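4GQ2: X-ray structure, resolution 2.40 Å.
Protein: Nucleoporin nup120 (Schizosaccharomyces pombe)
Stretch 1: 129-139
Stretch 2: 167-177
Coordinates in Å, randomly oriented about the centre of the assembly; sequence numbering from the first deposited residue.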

# COMPACT_ATOMS: atom_id res chain seq x y z
N ILE A 129 -5.85 27.92 -23.48
CA ILE A 129 -6.71 28.32 -22.37
C ILE A 129 -6.97 29.83 -22.36
O ILE A 129 -6.02 30.63 -22.37
CB ILE A 129 -6.14 27.92 -21.00
CG1 ILE A 129 -5.76 26.44 -20.98
CG2 ILE A 129 -7.15 28.22 -19.89
CD1 ILE A 129 -4.80 26.10 -19.87
N TYR A 130 -8.25 30.20 -22.35
CA TYR A 130 -8.68 31.55 -22.04
C TYR A 130 -8.99 31.63 -20.55
O TYR A 130 -9.77 30.82 -20.03
CB TYR A 130 -9.95 31.91 -22.81
CG TYR A 130 -9.84 31.87 -24.32
CD1 TYR A 130 -9.35 32.97 -25.03
CD2 TYR A 130 -10.26 30.75 -25.03
CE1 TYR A 130 -9.26 32.93 -26.42
CE2 TYR A 130 -10.17 30.71 -26.41
CZ TYR A 130 -9.67 31.80 -27.10
OH TYR A 130 -9.60 31.75 -28.48
N ALA A 131 -8.41 32.62 -19.87
CA ALA A 131 -8.67 32.85 -18.45
C ALA A 131 -8.87 34.33 -18.15
O ALA A 131 -8.12 35.18 -18.63
CB ALA A 131 -7.53 32.29 -17.61
N ILE A 132 -9.90 34.62 -17.35
CA ILE A 132 -10.20 35.98 -16.92
C ILE A 132 -10.17 36.03 -15.40
O ILE A 132 -10.78 35.20 -14.71
CB ILE A 132 -11.58 36.47 -17.44
CG1 ILE A 132 -11.56 36.59 -18.97
CG2 ILE A 132 -11.94 37.81 -16.81
CD1 ILE A 132 -12.93 36.59 -19.63
N THR A 133 -9.44 37.01 -14.88
CA THR A 133 -9.27 37.16 -13.45
C THR A 133 -10.25 38.20 -12.91
O THR A 133 -10.92 38.88 -13.68
CB THR A 133 -7.81 37.53 -13.12
OG1 THR A 133 -7.47 38.77 -13.76
CG2 THR A 133 -6.87 36.44 -13.62
N HIS A 134 -10.33 38.31 -11.59
CA HIS A 134 -11.20 39.29 -10.93
C HIS A 134 -10.77 40.70 -11.26
O HIS A 134 -11.58 41.64 -11.17
CB HIS A 134 -11.23 39.05 -9.41
CG HIS A 134 -12.13 40.01 -8.66
ND1 HIS A 134 -11.67 41.12 -8.05
CD2 HIS A 134 -13.51 40.01 -8.47
CE1 HIS A 134 -12.69 41.78 -7.48
NE2 HIS A 134 -13.82 41.10 -7.73
N ALA A 135 -9.51 40.87 -11.66
CA ALA A 135 -8.98 42.17 -12.06
C ALA A 135 -9.34 42.50 -13.50
O ALA A 135 -9.08 43.61 -13.97
CB ALA A 135 -7.48 42.20 -11.89
N ARG A 136 -9.92 41.52 -14.19
CA ARG A 136 -10.49 41.69 -15.54
C ARG A 136 -9.47 41.71 -16.67
O ARG A 136 -9.74 42.28 -17.72
CB ARG A 136 -11.42 42.90 -15.63
CG ARG A 136 -12.73 42.73 -14.89
CD ARG A 136 -13.58 43.97 -15.01
NE ARG A 136 -14.52 44.08 -13.90
CZ ARG A 136 -15.49 44.99 -13.82
NH1 ARG A 136 -15.65 45.88 -14.79
NH2 ARG A 136 -16.29 45.01 -12.76
N VAL A 137 -8.33 41.07 -16.44
CA VAL A 137 -7.35 40.81 -17.50
C VAL A 137 -7.69 39.48 -18.19
O VAL A 137 -7.98 38.49 -17.53
CB VAL A 137 -5.91 40.77 -16.94
CG1 VAL A 137 -4.91 40.55 -18.06
CG2 VAL A 137 -5.58 42.06 -16.20
N LEU A 138 -7.68 39.47 -19.53
CA LEU A 138 -7.88 38.25 -20.30
C LEU A 138 -6.53 37.64 -20.68
O LEU A 138 -5.69 38.30 -21.30
CB LEU A 138 -8.72 38.52 -21.56
CG LEU A 138 -8.72 37.44 -22.65
CD1 LEU A 138 -9.51 36.20 -22.25
CD2 LEU A 138 -9.27 38.01 -23.95
N TYR A 139 -6.34 36.38 -20.32
CA TYR A 139 -5.09 35.70 -20.61
C TYR A 139 -5.29 34.63 -21.65
O TYR A 139 -6.26 33.88 -21.62
CB TYR A 139 -4.51 35.10 -19.35
CG TYR A 139 -4.13 36.11 -18.29
CD1 TYR A 139 -2.87 36.72 -18.31
CD2 TYR A 139 -5.02 36.43 -17.27
CE1 TYR A 139 -2.52 37.64 -17.33
CE2 TYR A 139 -4.67 37.35 -16.28
CZ TYR A 139 -3.42 37.95 -16.31
OH TYR A 139 -3.07 38.86 -15.33
N SER A 167 -14.25 46.72 -23.30
CA SER A 167 -15.56 46.44 -22.69
C SER A 167 -15.50 46.00 -21.22
O SER A 167 -16.49 46.12 -20.50
CB SER A 167 -16.33 45.42 -23.53
OG SER A 167 -15.63 44.19 -23.61
N PHE A 168 -14.34 45.53 -20.78
CA PHE A 168 -14.15 45.09 -19.39
C PHE A 168 -13.99 46.26 -18.42
O PHE A 168 -14.06 46.08 -17.21
CB PHE A 168 -12.93 44.15 -19.28
CG PHE A 168 -13.13 42.79 -19.90
CD1 PHE A 168 -14.14 42.55 -20.84
CD2 PHE A 168 -12.29 41.74 -19.56
CE1 PHE A 168 -14.30 41.30 -21.41
CE2 PHE A 168 -12.45 40.48 -20.13
CZ PHE A 168 -13.46 40.26 -21.05
N LEU A 169 -13.77 47.45 -18.95
CA LEU A 169 -13.54 48.62 -18.10
C LEU A 169 -14.80 49.04 -17.34
O LEU A 169 -14.73 49.38 -16.16
CB LEU A 169 -12.97 49.80 -18.91
CG LEU A 169 -11.50 49.67 -19.34
CD1 LEU A 169 -11.14 50.73 -20.37
CD2 LEU A 169 -10.54 49.74 -18.15
N ASN A 170 -15.95 48.95 -18.01
CA ASN A 170 -17.21 49.44 -17.46
C ASN A 170 -18.18 48.33 -17.10
O ASN A 170 -19.10 48.52 -16.30
CB ASN A 170 -17.89 50.36 -18.47
CG ASN A 170 -17.14 51.65 -18.69
OD1 ASN A 170 -16.20 51.71 -19.48
ND2 ASN A 170 -17.54 52.70 -17.97
N GLN A 171 -17.98 47.17 -17.73
CA GLN A 171 -18.89 46.04 -17.59
C GLN A 171 -18.16 44.86 -16.94
O GLN A 171 -16.97 44.67 -17.15
CB GLN A 171 -19.45 45.67 -18.97
CG GLN A 171 -20.25 46.78 -19.65
CD GLN A 171 -20.53 46.52 -21.13
OE1 GLN A 171 -19.60 46.37 -21.93
NE2 GLN A 171 -21.81 46.48 -21.50
N LYS A 172 -18.88 44.09 -16.12
CA LYS A 172 -18.28 42.97 -15.40
C LYS A 172 -18.47 41.64 -16.15
O LYS A 172 -19.60 41.17 -16.30
CB LYS A 172 -18.84 42.87 -13.98
CG LYS A 172 -18.04 41.95 -13.06
CD LYS A 172 -18.56 41.99 -11.64
CE LYS A 172 -17.72 41.09 -10.74
NZ LYS A 172 -18.12 41.26 -9.31
N PRO A 173 -17.35 41.03 -16.61
CA PRO A 173 -17.41 39.76 -17.34
C PRO A 173 -17.96 38.66 -16.44
O PRO A 173 -17.61 38.60 -15.26
CB PRO A 173 -15.95 39.48 -17.71
CG PRO A 173 -15.26 40.80 -17.59
CD PRO A 173 -15.96 41.48 -16.45
N ASP A 174 -18.83 37.82 -16.99
CA ASP A 174 -19.59 36.87 -16.20
C ASP A 174 -19.48 35.43 -16.71
O ASP A 174 -19.12 34.52 -15.97
CB ASP A 174 -21.05 37.31 -16.12
CG ASP A 174 -21.82 36.61 -15.02
OD1 ASP A 174 -21.36 36.63 -13.85
OD2 ASP A 174 -22.89 36.05 -15.33
N LEU A 175 -19.79 35.23 -17.99
CA LEU A 175 -19.70 33.90 -18.58
C LEU A 175 -18.89 33.95 -19.87
O LEU A 175 -18.85 34.98 -20.55
CB LEU A 175 -21.10 33.32 -18.85
CG LEU A 175 -22.02 33.06 -17.65
CD1 LEU A 175 -23.46 32.85 -18.12
CD2 LEU A 175 -21.55 31.87 -16.82
N MET A 176 -18.22 32.84 -20.17
CA MET A 176 -17.41 32.72 -21.38
C MET A 176 -17.84 31.53 -22.22
O MET A 176 -18.39 30.55 -21.71
CB MET A 176 -15.93 32.52 -21.04
CG MET A 176 -15.34 33.48 -20.02
SD MET A 176 -13.76 32.88 -19.40
CE MET A 176 -12.67 33.15 -20.80
N ALA A 177 -17.58 31.62 -23.52
CA ALA A 177 -17.66 30.47 -24.42
C ALA A 177 -16.67 30.66 -25.56
O ALA A 177 -16.87 31.51 -26.43
CB ALA A 177 -19.08 30.28 -24.95

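A single arginine side chain supplies the one hydrogen bond between these two stretches, and it gives that bond to backbone. Arg136 extends from the end of a type I turn, Thr133 to Arg136, and its NH1 donates to Phe168 O at 2.9 Å with a nearly straight angle of 171°. Gln171 O lies almost as near to Arg136 NH1, at 3.0 Å, but the angle is too poor for a second bond. Arginine suits the site because its long chain carries a planar, charged donor out to the carbonyl oxygen of Phe168. The rest of the chain packs as well: CD of Arg136 lies 3.7 Å from CD of Pro173, and CB of Lys172 covers one face of the guanidinium.

The backbones do not pair across the contact. Strands 129-133 and 173-177 run nearly antiparallel, at 161°, but their axes come no closer than 9.1 Å, too far for direct backbone hydrogen bonds, so side chains fill the space between. Within the first stretch, by contrast, Ala131 and Tyr139 exchange backbone bonds, N to O, in both directions, and Arg136 N to Thr133 O (2.9 Å) closes the turn.

Alternation along the strand points Tyr130 and Ile132 toward the second stretch and Ala131 away. Met176, likewise directed inward, is long and flexible enough to place its CE 3.6 Å from both Tyr130 CB and Ile132 CD1. The same Ile132 CD1 meets Phe168 CE2 at 4.0 Å, and Ile132 CG2 reaches Pro173 CB at 4.4 Å; a branched side chain can thus touch several apolar neighbours at once. Leu138 CB lies 4.4 Å from Phe168 CE2, as loose a contact as that one. Phe168 therefore serves twice: its buried ring packs against aliphatic carbon, while its carbonyl oxygen accepts the hydrogen bond from Arg136.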